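Local coordinates for protein amidase (Bacillus anthracis, PDB 5EWQ) that probably hydrolyses carboxylic amides to acids and ammonia, as a member of the amidase signature family, at residues 131-136 with 143-148; 150-155 with 160-165; 137-142 with 387-392; 70-75 with 89-94. All coordinates share one frame; numbering follows the deposited sequence.

Contact 1. Residues 131-136 with 143-148; sequences MPTSAG and WIADQD
Thr-133 and Trp-143 bring together two legs of one long irregular loop, part of the crossover in a beta-alpha-beta unit built from strand 118-122, helix 150-155 and strand 161-166. A single backbone hydrogen bond holds the legs, from Thr-133 N to Trp-143 O at 3.0 Å, with 146° at the hydrogen. Pro-132 CA lies 3.2 Å from the same Trp-143 O, a CA-H...O contact that gives this carbonyl a second neighbour.

The tryptophan side chain can be followed outward. From CB, a first torsion of 175° sets CG anti to the backbone N, and the indole's end comes back toward the 131-136 leg. The benzo half makes the contact. CE3 meets Thr-133 O at 3.1 Å, with the oxygen at the ring edge and in its plane, while CZ3, the next atom round, reaches Thr-133 CB at 4.0 Å. Over the centre of one face sits Ala-145 N, 4.1 Å above the plane, so the chain following the tryptophan passes across its own ring. NE1 is hydrogen-bonded, and the ring also touches Gln-378, Val-381 and Pro-382.

On the flank, Pro-132 and Ile-144 lie side by side and point the same way, the proline ring packing against the isoleucine's CG1 branch. Thr-133 OG1 is engaged by Val-125 O and, weakly, by Lys-165 NZ. It also marks the far end of the seam, where its closest approach to the opposite leg is Ala-145 CB at 4.2 Å.

Contact 2. Residues 150-155 with 160-165; sequences TIVKQL and AFVLGK
The flat groups that meet between Leu-155 and Ala-160 are peptide units, since the touching side chains are all aliphatic. Leu-155 O receives Ala-160 N at 3.2 Å; the angle at the hydrogen is 125°, which makes this a weak bond. It spans five residues and helps close the turn between helix 150-155 and strand 161-166, the second half of a beta-alpha-beta unit whose first strand is 118-122. The two strands run parallel as neighbours in the mixed sheet.

Side chains fill the angle between helix and strand at two points. Val-152 and Val-162 cross at about a right angle, each using one methyl: Val-152 CG1 to Val-162 CG2 is 3.7 Å. On the helix side, a first torsion of 175° swings CG1 anti to the backbone N and out to the strand; on the strand side, CG2 is the branch beside the backbone N. Val-162 also leans on Val-121 of the adjoining strand, and Val-152 on Val-125 just beyond it, so the pair belongs to a wider aliphatic layer under the helix.

Phe-161 starts away from helix 150-155, and it and Leu-163 pack against helices 64-79 and 95-104 instead. Nearer the turn, Leu-155 and Ala-160 both point across the gap, with Leu-155 CD2 standing 4.0 Å from Ala-160 CB.

Contact 3. Residues 137-142 with 387-392; sequences TYVLKD and KEIIAF
Val-139 lies over one face of the Phe-392 ring while Tyr-138 meets the same ring at its edge, so two successive residues of a loop hold the aromatic from different directions. Val-139 CG2 is 3.8 Å from the Phe-392 ring centroid and only 16° off the ring normal, a CH-pi contact. The methyl is displaced toward CG and CD2, and Val-139 CB carries the contact along the same rim, 3.6 Å from Phe-392 CD2. With a first torsion of 64°, the valine sends CG2 anti to its backbone N and over the ring; CG1 is left between N and the carbonyl carbon, where it reaches Ile-389 CG2 at 4.4 Å, one helical turn before the phenylalanine.

Tyr-138 and Phe-392 cross at about a right angle. Their rings meet edge to edge, each presenting an atom near the other's plane, with Tyr-138 CD2 to Phe-392 CE2 at 3.7 Å. One tyrosine face carries the aliphatic part of Lys-141, whose CD is 3.8 Å above the plane. The type I turn from Tyr-138 to Lys-141 brings the two residues together, and the lysine's first torsion, 72°, helps lay its chain on the ring. An ST motif, Leu-140 N to Thr-137 OG1 at 3.3 Å, braces the same turn.

Arg-400 makes a cation-pi interaction with Phe-392 and also touches Tyr-138. Across the two segments, however, the chemistry is wholly apolar: the contact consists of carbon surfaces, chiefly one methyl over the face and one ring edge, and none of the polar bonds of either segment runs to the other.

Contact 4. Residues 70-75 with 89-94; sequences IYLFRI and TEINPN
This is a buried aliphatic contact between helix 64-79 and strand 88-91, an outermost strand of the mixed sheet, and Ile-91 supplies the strand's whole share of it. Two helix residues three apart, Leu-72 and Ile-75, converge on that one side chain, which points toward the helix.

The branches divide the work. Ile-91 CG2 meets Leu-72 CD2 at 3.9 Å, whereas Ile-91 CD1 reaches Ile-75 CD1 at 3.8 Å. Orientation separates the two encounters, since Leu-72 passes the isoleucine at a slant and Ile-75 comes at it tip to tip. A bent chain makes this possible: with chi2 at -66°, Ile-91 folds CD1 round so that it also comes within 4.1 Å of Leu-72 CD2. Val-22 of helix 20-28 also touches both Ile-75 and Ile-91, and Leu-163 of the neighbouring strand packs on Leu-72.

Beyond Ile-91 the chain leaves the strand through an Asx turn, Asn-94 N to Asn-92 OD1 at 2.7 Å, with the donor 38° out of the carbonyl plane. Asn-94 then occupies the N-cap position of helix 95-104. Before Ile-91, Thr-89 and Glu-90 both face Lys-165 in a classic beta bulge. A helix laid by its apolar side on the margin of a mixed sheet is the layered alpha/beta packing of the amidase signature fold.

In the fold
Lys-165, at the end of the 160-165 segment, links three contacts. Its NZ probably hydrogen-bonds Pro-132 O at 2.7 Å, tying contact 2 to contact 1, whereas its backbone N probably bonds Glu-90 O at 2.8 Å, joining contact 2 to contact 4. Contacts 1 and 3 interlock, because 137-142 bridges the two legs of contact 1; contact 3 lies farther out, about 24 Å from the chain's centre. Amidase-signature enzymes generally use a Ser-cisSer-Lys triad, and a different lysine, the one ending strand 118-122, is probably its lysine. The next residue, Asp-123, bonds Ser-134, Ala-135 and Gly-136, so contact 1 and Lys-165 lie close to the probable active site.

Contact 1. Residues 131-136 with 143-148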
loop_
_atom_site.group_PDB
_atom_site.type_symbol
_atom_site.label_atom_id
_atom_site.label_comp_id
_atom_site.label_asym_id
_atom_site.label_seq_id
_atom_site.Cartn_x
_atom_site.Cartn_y
_atom_site.Cartn_z
HETATM N N MSE A 131 -0.136 3.553 -18.797
HETATM C CA MSE A 131 0.223 4.466 -17.715
HETATM C C MSE A 131 1.710 4.418 -17.374
HETATM O O MSE A 131 2.272 3.343 -17.164
HETATM C CB MSE A 131 -0.604 4.157 -16.469
HETATM C CG MSE A 131 -2.082 4.469 -16.615
HETATM SE SE MSE A 131 -3.181 3.381 -15.433
HETATM C CE MSE A 131 -2.838 1.636 -16.240
ATOM N N PRO A 132 2.348 5.597 -17.321
ATOM C CA PRO A 132 3.764 5.745 -16.971
ATOM C C PRO A 132 4.102 5.231 -15.575
ATOM O O PRO A 132 3.308 5.384 -14.648
ATOM C CB PRO A 132 3.987 7.259 -17.049
ATOM C CG PRO A 132 2.952 7.740 -17.995
ATOM C CD PRO A 132 1.754 6.875 -17.747
ATOM N N THR A 133 5.276 4.624 -15.441
ATOM C CA THR A 133 5.776 4.176 -14.149
ATOM C C THR A 133 6.958 5.049 -13.762
ATOM O O THR A 133 7.978 5.060 -14.449
ATOM C CB THR A 133 6.200 2.699 -14.181
ATOM O OG1 THR A 133 5.161 1.918 -14.782
ATOM C CG2 THR A 133 6.468 2.189 -12.774
ATOM N N SER A 134 6.825 5.785 -12.665
ATOM C CA SER A 134 7.792 6.829 -12.357
ATOM C C SER A 134 8.351 6.761 -10.943
ATOM O O SER A 134 9.337 7.430 -10.636
ATOM C CB SER A 134 7.151 8.198 -12.580
ATOM O OG SER A 134 6.473 8.241 -13.824
ATOM N N ALA A 135 7.711 5.966 -10.090
ATOM C CA ALA A 135 8.055 5.896 -8.670
ATOM C C ALA A 135 8.003 7.278 -8.018
ATOM O O ALA A 135 8.722 7.548 -7.055
ATOM C CB ALA A 135 9.431 5.267 -8.480
ATOM N N GLY A 136 7.149 8.147 -8.552
ATOM C CA GLY A 136 6.968 9.484 -8.017
ATOM C C GLY A 136 8.007 10.495 -8.465
ATOM O O GLY A 136 8.047 11.614 -7.954
ATOM N N TRP A 143 7.689 8.075 -18.700
ATOM C CA TRP A 143 8.172 6.785 -19.182
ATOM C C TRP A 143 7.136 5.683 -19.004
ATOM O O TRP A 143 6.788 5.319 -17.881
ATOM C CB TRP A 143 9.465 6.379 -18.474
ATOM C CG TRP A 143 9.910 4.998 -18.861
ATOM C CD1 TRP A 143 10.396 4.607 -20.075
ATOM C CD2 TRP A 143 9.897 3.826 -18.037
ATOM N NE1 TRP A 143 10.691 3.266 -20.056
ATOM C CE2 TRP A 143 10.394 2.762 -18.817
ATOM C CE3 TRP A 143 9.518 3.572 -16.715
ATOM C CZ2 TRP A 143 10.520 1.465 -18.321
ATOM C CZ3 TRP A 143 9.644 2.284 -16.224
ATOM C CH2 TRP A 143 10.141 1.247 -17.025
ATOM N N ILE A 144 6.658 5.147 -20.122
ATOM C CA ILE A 144 5.724 4.031 -20.100
ATOM C C ILE A 144 6.464 2.709 -20.285
ATOM O O ILE A 144 7.139 2.502 -21.295
ATOM C CB ILE A 144 4.648 4.173 -21.191
ATOM C CG1 ILE A 144 3.884 5.487 -21.014
ATOM C CG2 ILE A 144 3.699 2.990 -21.153
ATOM C CD1 ILE A 144 2.810 5.718 -22.055
ATOM N N ALA A 145 6.333 1.822 -19.303
ATOM C CA ALA A 145 7.041 0.546 -19.312
ATOM C C ALA A 145 6.603 -0.341 -20.473
ATOM O O ALA A 145 5.566 -0.103 -21.093
ATOM C CB ALA A 145 6.837 -0.177 -17.990
ATOM N N ASP A 146 7.399 -1.366 -20.757
ATOM C CA ASP A 146 7.132 -2.257 -21.880
ATOM C C ASP A 146 6.110 -3.331 -21.512
ATOM O O ASP A 146 5.176 -3.597 -22.269
ATOM C CB ASP A 146 8.431 -2.907 -22.363
ATOM C CG ASP A 146 8.311 -3.483 -23.760
ATOM O OD1 ASP A 146 7.523 -2.939 -24.562
ATOM O OD2 ASP A 146 9.006 -4.477 -24.058
ATOM N N GLN A 147 6.289 -3.944 -20.346
ATOM C CA GLN A 147 5.386 -4.995 -19.887
ATOM C C GLN A 147 4.684 -4.603 -18.592
ATOM O O GLN A 147 5.118 -3.688 -17.892
ATOM C CB GLN A 147 6.148 -6.306 -19.681
ATOM C CG GLN A 147 6.938 -6.776 -20.891
ATOM C CD GLN A 147 7.624 -8.107 -20.653
ATOM O OE1 GLN A 147 7.292 -8.831 -19.714
ATOM N NE2 GLN A 147 8.590 -8.435 -21.503
ATOM N N ASP A 148 3.595 -5.297 -18.280
ATOM C CA ASP A 148 2.919 -5.113 -17.003
ATOM C C ASP A 148 3.718 -5.775 -15.890
ATOM O O ASP A 148 4.511 -6.682 -16.141
ATOM C CB ASP A 148 1.504 -5.700 -17.036
ATOM C CG ASP A 148 0.563 -4.914 -17.924
ATOM O OD1 ASP A 148 0.821 -3.718 -18.156
ATOM O OD2 ASP A 148 -0.443 -5.495 -18.385
#

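Contact 2. Residues 150-155 with 160-165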
loop_
_atom_site.group_PDB
_atom_site.type_symbol
_atom_site.label_atom_id
_atom_site.label_comp_id
_atom_site.label_asym_id
_atom_site.label_seq_id
_atom_site.Cartn_x
_atom_site.Cartn_y
_atom_site.Cartn_z
ATOM N N THR A 150 3.895 -8.374 -12.854
ATOM C CA THR A 150 3.270 -9.689 -12.760
ATOM C C THR A 150 1.990 -9.644 -11.935
ATOM O O THR A 150 1.030 -10.355 -12.228
ATOM C CB THR A 150 4.228 -10.727 -12.155
ATOM O OG1 THR A 150 4.678 -10.276 -10.872
ATOM C CG2 THR A 150 5.427 -10.928 -13.065
ATOM N N ILE A 151 1.974 -8.797 -10.912
ATOM C CA ILE A 151 0.790 -8.640 -10.076
ATOM C C ILE A 151 -0.338 -7.969 -10.855
ATOM O O ILE A 151 -1.513 -8.214 -10.595
ATOM C CB ILE A 151 1.096 -7.827 -8.802
ATOM C CG1 ILE A 151 1.662 -6.451 -9.158
ATOM C CG2 ILE A 151 2.073 -8.581 -7.917
ATOM C CD1 ILE A 151 1.964 -5.584 -7.955
ATOM N N VAL A 152 0.026 -7.128 -11.820
ATOM C CA VAL A 152 -0.954 -6.476 -12.680
ATOM C C VAL A 152 -1.459 -7.462 -13.727
ATOM O O VAL A 152 -2.651 -7.501 -14.042
ATOM C CB VAL A 152 -0.361 -5.234 -13.375
ATOM C CG1 VAL A 152 -1.354 -4.647 -14.368
ATOM C CG2 VAL A 152 0.044 -4.196 -12.343
ATOM N N LYS A 153 -0.541 -8.267 -14.254
ATOM C CA LYS A 153 -0.882 -9.281 -15.243
ATOM C C LYS A 153 -1.808 -10.334 -14.640
ATOM O O LYS A 153 -2.751 -10.787 -15.289
ATOM C CB LYS A 153 0.386 -9.939 -15.791
ATOM C CG LYS A 153 0.135 -10.959 -16.891
ATOM C CD LYS A 153 1.440 -11.535 -17.417
ATOM N N GLN A 154 -1.540 -10.712 -13.394
ATOM C CA GLN A 154 -2.363 -11.697 -12.701
ATOM C C GLN A 154 -3.703 -11.104 -12.272
ATOM O O GLN A 154 -4.691 -11.824 -12.130
ATOM C CB GLN A 154 -1.621 -12.255 -11.484
ATOM C CG GLN A 154 -0.432 -13.141 -11.830
ATOM C CD GLN A 154 0.304 -13.634 -10.598
ATOM O OE1 GLN A 154 -0.077 -13.327 -9.469
ATOM N NE2 GLN A 154 1.366 -14.404 -10.812
ATOM N N LEU A 155 -3.729 -9.790 -12.067
ATOM C CA LEU A 155 -4.956 -9.100 -11.684
ATOM C C LEU A 155 -5.990 -9.143 -12.802
ATOM O O LEU A 155 -7.186 -9.289 -12.551
ATOM C CB LEU A 155 -4.664 -7.648 -11.300
ATOM C CG LEU A 155 -4.484 -7.372 -9.807
ATOM C CD1 LEU A 155 -4.208 -5.895 -9.558
ATOM C CD2 LEU A 155 -5.711 -7.829 -9.040
ATOM N N ALA A 160 -10.102 -8.115 -12.967
ATOM C CA ALA A 160 -9.770 -6.791 -12.450
ATOM C C ALA A 160 -8.992 -5.979 -13.480
ATOM O O ALA A 160 -8.339 -6.539 -14.360
ATOM C CB ALA A 160 -8.976 -6.909 -11.158
ATOM N N PHE A 161 -9.070 -4.657 -13.367
ATOM C CA PHE A 161 -8.338 -3.770 -14.262
ATOM C C PHE A 161 -7.782 -2.577 -13.495
ATOM O O PHE A 161 -8.335 -2.173 -12.472
ATOM C CB PHE A 161 -9.232 -3.295 -15.410
ATOM C CG PHE A 161 -10.290 -2.310 -14.993
ATOM C CD1 PHE A 161 -11.474 -2.746 -14.422
ATOM C CD2 PHE A 161 -10.104 -0.950 -15.183
ATOM C CE1 PHE A 161 -12.450 -1.842 -14.040
ATOM C CE2 PHE A 161 -11.075 -0.042 -14.803
ATOM C CZ PHE A 161 -12.250 -0.490 -14.231
ATOM N N VAL A 162 -6.686 -2.014 -13.993
ATOM C CA VAL A 162 -6.051 -0.881 -13.335
ATOM C C VAL A 162 -6.774 0.426 -13.653
ATOM O O VAL A 162 -6.752 0.901 -14.789
ATOM C CB VAL A 162 -4.572 -0.750 -13.734
ATOM C CG1 VAL A 162 -3.923 0.399 -12.979
ATOM C CG2 VAL A 162 -3.835 -2.052 -13.465
ATOM N N LEU A 163 -7.414 1.000 -12.639
ATOM C CA LEU A 163 -8.124 2.264 -12.792
ATOM C C LEU A 163 -7.149 3.418 -12.990
ATOM O O LEU A 163 -7.373 4.302 -13.818
ATOM C CB LEU A 163 -9.012 2.529 -11.576
ATOM C CG LEU A 163 -9.722 3.884 -11.532
ATOM C CD1 LEU A 163 -10.688 4.027 -12.697
ATOM C CD2 LEU A 163 -10.440 4.071 -10.204
ATOM N N GLY A 164 -6.064 3.400 -12.221
ATOM C CA GLY A 164 -5.052 4.437 -12.303
ATOM C C GLY A 164 -3.890 4.170 -11.364
ATOM O O GLY A 164 -3.737 3.059 -10.855
ATOM N N LYS A 165 -3.070 5.187 -11.130
ATOM C CA LYS A 165 -1.922 5.036 -10.245
ATOM C C LYS A 165 -1.941 6.055 -9.109
ATOM O O LYS A 165 -2.421 7.177 -9.272
ATOM C CB LYS A 165 -0.620 5.141 -11.041
ATOM C CG LYS A 165 -0.424 3.983 -12.005
ATOM C CD LYS A 165 0.920 4.038 -12.706
ATOM C CE LYS A 165 1.113 2.809 -13.582
ATOM N NZ LYS A 165 2.401 2.835 -14.327
#

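Contact 3. Residues 137-142 with 387-392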
loop_
_atom_site.group_PDB
_atom_site.type_symbol
_atom_site.label_atom_id
_atom_site.label_comp_id
_atom_site.label_asym_id
_atom_site.label_seq_id
_atom_site.Cartn_x
_atom_site.Cartn_y
_atom_site.Cartn_z
ATOM N N THR A 137 8.847 10.115 -9.423
ATOM C CA THR A 137 9.927 10.993 -9.869
ATOM C C THR A 137 9.530 11.842 -11.073
ATOM O O THR A 137 8.647 11.473 -11.847
ATOM C CB THR A 137 11.191 10.191 -10.229
ATOM O OG1 THR A 137 10.965 9.441 -11.428
ATOM C CG2 THR A 137 11.550 9.244 -9.102
ATOM N N TYR A 138 10.197 12.981 -11.224
ATOM C CA TYR A 138 9.965 13.871 -12.353
ATOM C C TYR A 138 10.661 13.349 -13.610
ATOM O O TYR A 138 10.187 13.554 -14.727
ATOM C CB TYR A 138 10.453 15.288 -12.027
ATOM C CG TYR A 138 10.177 16.309 -13.110
ATOM C CD1 TYR A 138 9.005 17.055 -13.106
ATOM C CD2 TYR A 138 11.092 16.534 -14.133
ATOM C CE1 TYR A 138 8.749 17.990 -14.093
ATOM C CE2 TYR A 138 10.842 17.465 -15.124
ATOM C CZ TYR A 138 9.670 18.191 -15.098
ATOM O OH TYR A 138 9.420 19.121 -16.081
ATOM N N VAL A 139 11.786 12.669 -13.417
ATOM C CA VAL A 139 12.601 12.198 -14.532
ATOM C C VAL A 139 11.922 11.049 -15.284
ATOM O O VAL A 139 12.144 10.861 -16.482
ATOM C CB VAL A 139 14.005 11.756 -14.043
ATOM C CG1 VAL A 139 13.906 10.564 -13.101
ATOM C CG2 VAL A 139 14.922 11.454 -15.218
ATOM N N LEU A 140 11.078 10.298 -14.585
ATOM C CA LEU A 140 10.390 9.162 -15.190
ATOM C C LEU A 140 8.896 9.424 -15.348
ATOM O O LEU A 140 8.117 8.496 -15.567
ATOM C CB LEU A 140 10.604 7.901 -14.351
ATOM C CG LEU A 140 12.015 7.319 -14.265
ATOM C CD1 LEU A 140 12.073 6.244 -13.191
ATOM C CD2 LEU A 140 12.438 6.754 -15.609
ATOM N N LYS A 141 8.504 10.692 -15.251
ATOM C CA LYS A 141 7.091 11.069 -15.236
ATOM C C LYS A 141 6.344 10.681 -16.514
ATOM O O LYS A 141 5.118 10.570 -16.510
ATOM C CB LYS A 141 6.949 12.575 -14.999
ATOM C CG LYS A 141 7.365 13.439 -16.179
ATOM C CD LYS A 141 7.273 14.917 -15.834
ATOM C CE LYS A 141 7.661 15.790 -17.016
ATOM N NZ LYS A 141 6.752 15.588 -18.178
ATOM N N ASP A 142 7.081 10.472 -17.600
ATOM C CA ASP A 142 6.460 10.173 -18.886
ATOM C C ASP A 142 6.901 8.830 -19.461
ATOM O O ASP A 142 6.530 8.481 -20.582
ATOM C CB ASP A 142 6.765 11.288 -19.887
ATOM C CG ASP A 142 6.149 12.615 -19.489
ATOM O OD1 ASP A 142 5.004 12.614 -18.990
ATOM O OD2 ASP A 142 6.810 13.659 -19.672
ATOM N N LYS A 387 23.397 7.855 -11.549
ATOM C CA LYS A 387 24.262 9.006 -11.785
ATOM C C LYS A 387 23.591 10.031 -12.693
ATOM O O LYS A 387 23.722 11.237 -12.485
ATOM C CB LYS A 387 25.590 8.564 -12.402
ATOM C CG LYS A 387 26.807 8.871 -11.548
ATOM C CD LYS A 387 28.095 8.620 -12.317
ATOM C CE LYS A 387 28.156 7.202 -12.859
ATOM N NZ LYS A 387 29.387 6.972 -13.667
ATOM N N GLU A 388 22.874 9.545 -13.701
ATOM C CA GLU A 388 22.207 10.423 -14.656
ATOM C C GLU A 388 21.012 11.131 -14.023
ATOM O O GLU A 388 20.692 12.265 -14.383
ATOM C CB GLU A 388 21.766 9.630 -15.887
ATOM C CG GLU A 388 22.925 9.040 -16.676
ATOM C CD GLU A 388 22.471 8.135 -17.805
ATOM O OE1 GLU A 388 23.327 7.439 -18.388
ATOM O OE2 GLU A 388 21.260 8.119 -18.108
ATOM N N ILE A 389 20.358 10.457 -13.081
ATOM C CA ILE A 389 19.246 11.046 -12.342
ATOM C C ILE A 389 19.709 12.247 -11.528
ATOM O O ILE A 389 19.092 13.313 -11.567
ATOM C CB ILE A 389 18.590 10.022 -11.396
ATOM C CG1 ILE A 389 17.978 8.876 -12.197
ATOM C CG2 ILE A 389 17.531 10.690 -10.533
ATOM C CD1 ILE A 389 17.483 7.730 -11.348
ATOM N N ILE A 390 20.801 12.060 -10.793
ATOM C CA ILE A 390 21.375 13.113 -9.963
ATOM C C ILE A 390 21.723 14.344 -10.796
ATOM O O ILE A 390 21.469 15.477 -10.386
ATOM C CB ILE A 390 22.637 12.614 -9.228
ATOM C CG1 ILE A 390 22.286 11.443 -8.308
ATOM C CG2 ILE A 390 23.276 13.738 -8.433
ATOM C CD1 ILE A 390 23.472 10.876 -7.557
ATOM N N ALA A 391 22.293 14.111 -11.974
ATOM C CA ALA A 391 22.642 15.193 -12.884
ATOM C C ALA A 391 21.389 15.843 -13.463
ATOM O O ALA A 391 21.361 17.048 -13.712
ATOM C CB ALA A 391 23.537 14.678 -13.999
ATOM N N PHE A 392 20.356 15.035 -13.671
ATOM C CA PHE A 392 19.095 15.519 -14.226
ATOM C C PHE A 392 18.379 16.448 -13.252
ATOM O O PHE A 392 17.868 17.498 -13.643
ATOM C CB PHE A 392 18.189 14.338 -14.590
ATOM C CG PHE A 392 16.862 14.745 -15.165
ATOM C CD1 PHE A 392 16.726 14.990 -16.521
ATOM C CD2 PHE A 392 15.748 14.874 -14.351
ATOM C CE1 PHE A 392 15.507 15.361 -17.054
ATOM C CE2 PHE A 392 14.528 15.246 -14.878
ATOM C CZ PHE A 392 14.405 15.489 -16.231
#

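Contact 4. Residues 70-75 with 89-94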
loop_
_atom_site.group_PDB
_atom_site.type_symbol
_atom_site.label_atom_id
_atom_site.label_comp_id
_atom_site.label_asym_id
_atom_site.label_seq_id
_atom_site.Cartn_x
_atom_site.Cartn_y
_atom_site.Cartn_z
ATOM N N ILE A 70 -18.142 6.830 -11.312
ATOM C CA ILE A 70 -18.242 7.457 -9.998
ATOM C C ILE A 70 -16.865 7.791 -9.437
ATOM O O ILE A 70 -16.629 8.904 -8.966
ATOM C CB ILE A 70 -18.991 6.554 -8.999
ATOM C CG1 ILE A 70 -20.428 6.319 -9.466
ATOM C CG2 ILE A 70 -18.982 7.169 -7.608
ATOM C CD1 ILE A 70 -21.215 5.387 -8.575
ATOM N N TYR A 71 -15.957 6.824 -9.499
ATOM C CA TYR A 71 -14.601 7.006 -8.994
ATOM C C TYR A 71 -13.867 8.118 -9.735
ATOM O O TYR A 71 -13.249 8.979 -9.113
ATOM C CB TYR A 71 -13.820 5.696 -9.095
ATOM C CG TYR A 71 -14.280 4.650 -8.109
ATOM C CD1 TYR A 71 -14.557 4.987 -6.791
ATOM C CD2 TYR A 71 -14.453 3.329 -8.495
ATOM C CE1 TYR A 71 -14.981 4.038 -5.883
ATOM C CE2 TYR A 71 -14.880 2.372 -7.595
ATOM C CZ TYR A 71 -15.141 2.731 -6.290
ATOM O OH TYR A 71 -15.566 1.785 -5.386
ATOM N N LEU A 72 -13.945 8.097 -11.062
ATOM C CA LEU A 72 -13.325 9.131 -11.884
ATOM C C LEU A 72 -13.906 10.503 -11.561
ATOM O O LEU A 72 -13.188 11.503 -11.540
ATOM C CB LEU A 72 -13.510 8.821 -13.371
ATOM C CG LEU A 72 -12.828 7.561 -13.904
ATOM C CD1 LEU A 72 -13.120 7.384 -15.386
ATOM C CD2 LEU A 72 -11.330 7.611 -13.649
ATOM N N PHE A 73 -15.209 10.539 -11.305
ATOM C CA PHE A 73 -15.890 11.779 -10.957
ATOM C C PHE A 73 -15.431 12.289 -9.594
ATOM O O PHE A 73 -15.261 13.492 -9.397
ATOM C CB PHE A 73 -17.406 11.577 -10.969
ATOM C CG PHE A 73 -18.186 12.803 -10.591
ATOM C CD1 PHE A 73 -18.231 13.899 -11.436
ATOM C CD2 PHE A 73 -18.885 12.855 -9.396
ATOM C CE1 PHE A 73 -18.951 15.028 -11.092
ATOM C CE2 PHE A 73 -19.608 13.980 -9.047
ATOM C CZ PHE A 73 -19.641 15.068 -9.897
ATOM N N ARG A 74 -15.227 11.366 -8.659
ATOM C CA ARG A 74 -14.777 11.725 -7.319
ATOM C C ARG A 74 -13.328 12.202 -7.330
ATOM O O ARG A 74 -12.973 13.139 -6.618
ATOM C CB ARG A 74 -14.935 10.540 -6.362
ATOM C CG ARG A 74 -16.381 10.187 -6.052
ATOM C CD ARG A 74 -16.470 9.079 -5.016
ATOM N NE ARG A 74 -15.826 9.459 -3.762
ATOM C CZ ARG A 74 -16.434 10.111 -2.777
ATOM N NH1 ARG A 74 -17.708 10.460 -2.898
ATOM N NH2 ARG A 74 -15.770 10.416 -1.671
ATOM N N ILE A 75 -12.495 11.555 -8.140
ATOM C CA ILE A 75 -11.101 11.962 -8.287
ATOM C C ILE A 75 -11.024 13.359 -8.897
ATOM O O ILE A 75 -10.179 14.172 -8.522
ATOM C CB ILE A 75 -10.307 10.963 -9.159
ATOM C CG1 ILE A 75 -10.247 9.593 -8.482
ATOM C CG2 ILE A 75 -8.896 11.470 -9.421
ATOM C CD1 ILE A 75 -9.580 8.525 -9.320
ATOM N N THR A 89 -1.686 9.943 -9.361
ATOM C CA THR A 89 -0.689 10.384 -10.328
ATOM C C THR A 89 -1.155 10.145 -11.757
ATOM O O THR A 89 -0.997 11.006 -12.621
ATOM C CB THR A 89 0.661 9.669 -10.126
ATOM O OG1 THR A 89 0.451 8.251 -10.086
ATOM C CG2 THR A 89 1.318 10.118 -8.834
ATOM N N GLU A 90 -1.730 8.974 -12.002
ATOM C CA GLU A 90 -2.126 8.601 -13.351
ATOM C C GLU A 90 -3.545 8.048 -13.404
ATOM O O GLU A 90 -4.033 7.463 -12.437
ATOM C CB GLU A 90 -1.149 7.572 -13.921
ATOM C CG GLU A 90 -0.830 7.774 -15.389
ATOM C CD GLU A 90 0.051 8.985 -15.626
ATOM O OE1 GLU A 90 -0.108 9.642 -16.678
ATOM O OE2 GLU A 90 0.905 9.278 -14.761
ATOM N N ILE A 91 -4.202 8.241 -14.543
ATOM C CA ILE A 91 -5.532 7.691 -14.778
ATOM C C ILE A 91 -5.564 6.956 -16.110
ATOM O O ILE A 91 -5.151 7.499 -17.133
ATOM C CB ILE A 91 -6.616 8.789 -14.773
ATOM C CG1 ILE A 91 -6.842 9.312 -13.354
ATOM C CG2 ILE A 91 -7.924 8.258 -15.343
ATOM C CD1 ILE A 91 -7.429 8.284 -12.412
ATOM N N ASN A 92 -6.041 5.716 -16.090
ATOM C CA ASN A 92 -6.194 4.930 -17.307
ATOM C C ASN A 92 -7.202 5.584 -18.248
ATOM O O ASN A 92 -8.377 5.715 -17.906
ATOM C CB ASN A 92 -6.630 3.502 -16.968
ATOM C CG ASN A 92 -6.489 2.544 -18.141
ATOM O OD1 ASN A 92 -6.488 2.951 -19.303
ATOM N ND2 ASN A 92 -6.373 1.256 -17.837
ATOM N N PRO A 93 -6.743 6.005 -19.436
ATOM C CA PRO A 93 -7.643 6.595 -20.432
ATOM C C PRO A 93 -8.594 5.558 -21.020
ATOM O O PRO A 93 -9.629 5.916 -21.580
ATOM C CB PRO A 93 -6.684 7.128 -21.499
ATOM C CG PRO A 93 -5.474 6.272 -21.370
ATOM C CD PRO A 93 -5.348 5.971 -19.907
ATOM N N ASN A 94 -8.237 4.285 -20.886
ATOM C CA ASN A 94 -9.067 3.195 -21.380
ATOM C C ASN A 94 -9.862 2.533 -20.260
ATOM O O ASN A 94 -10.370 1.426 -20.424
ATOM C CB ASN A 94 -8.206 2.147 -22.089
ATOM C CG ASN A 94 -7.398 2.731 -23.231
ATOM O OD1 ASN A 94 -7.832 3.667 -23.901
ATOM N ND2 ASN A 94 -6.211 2.178 -23.458
#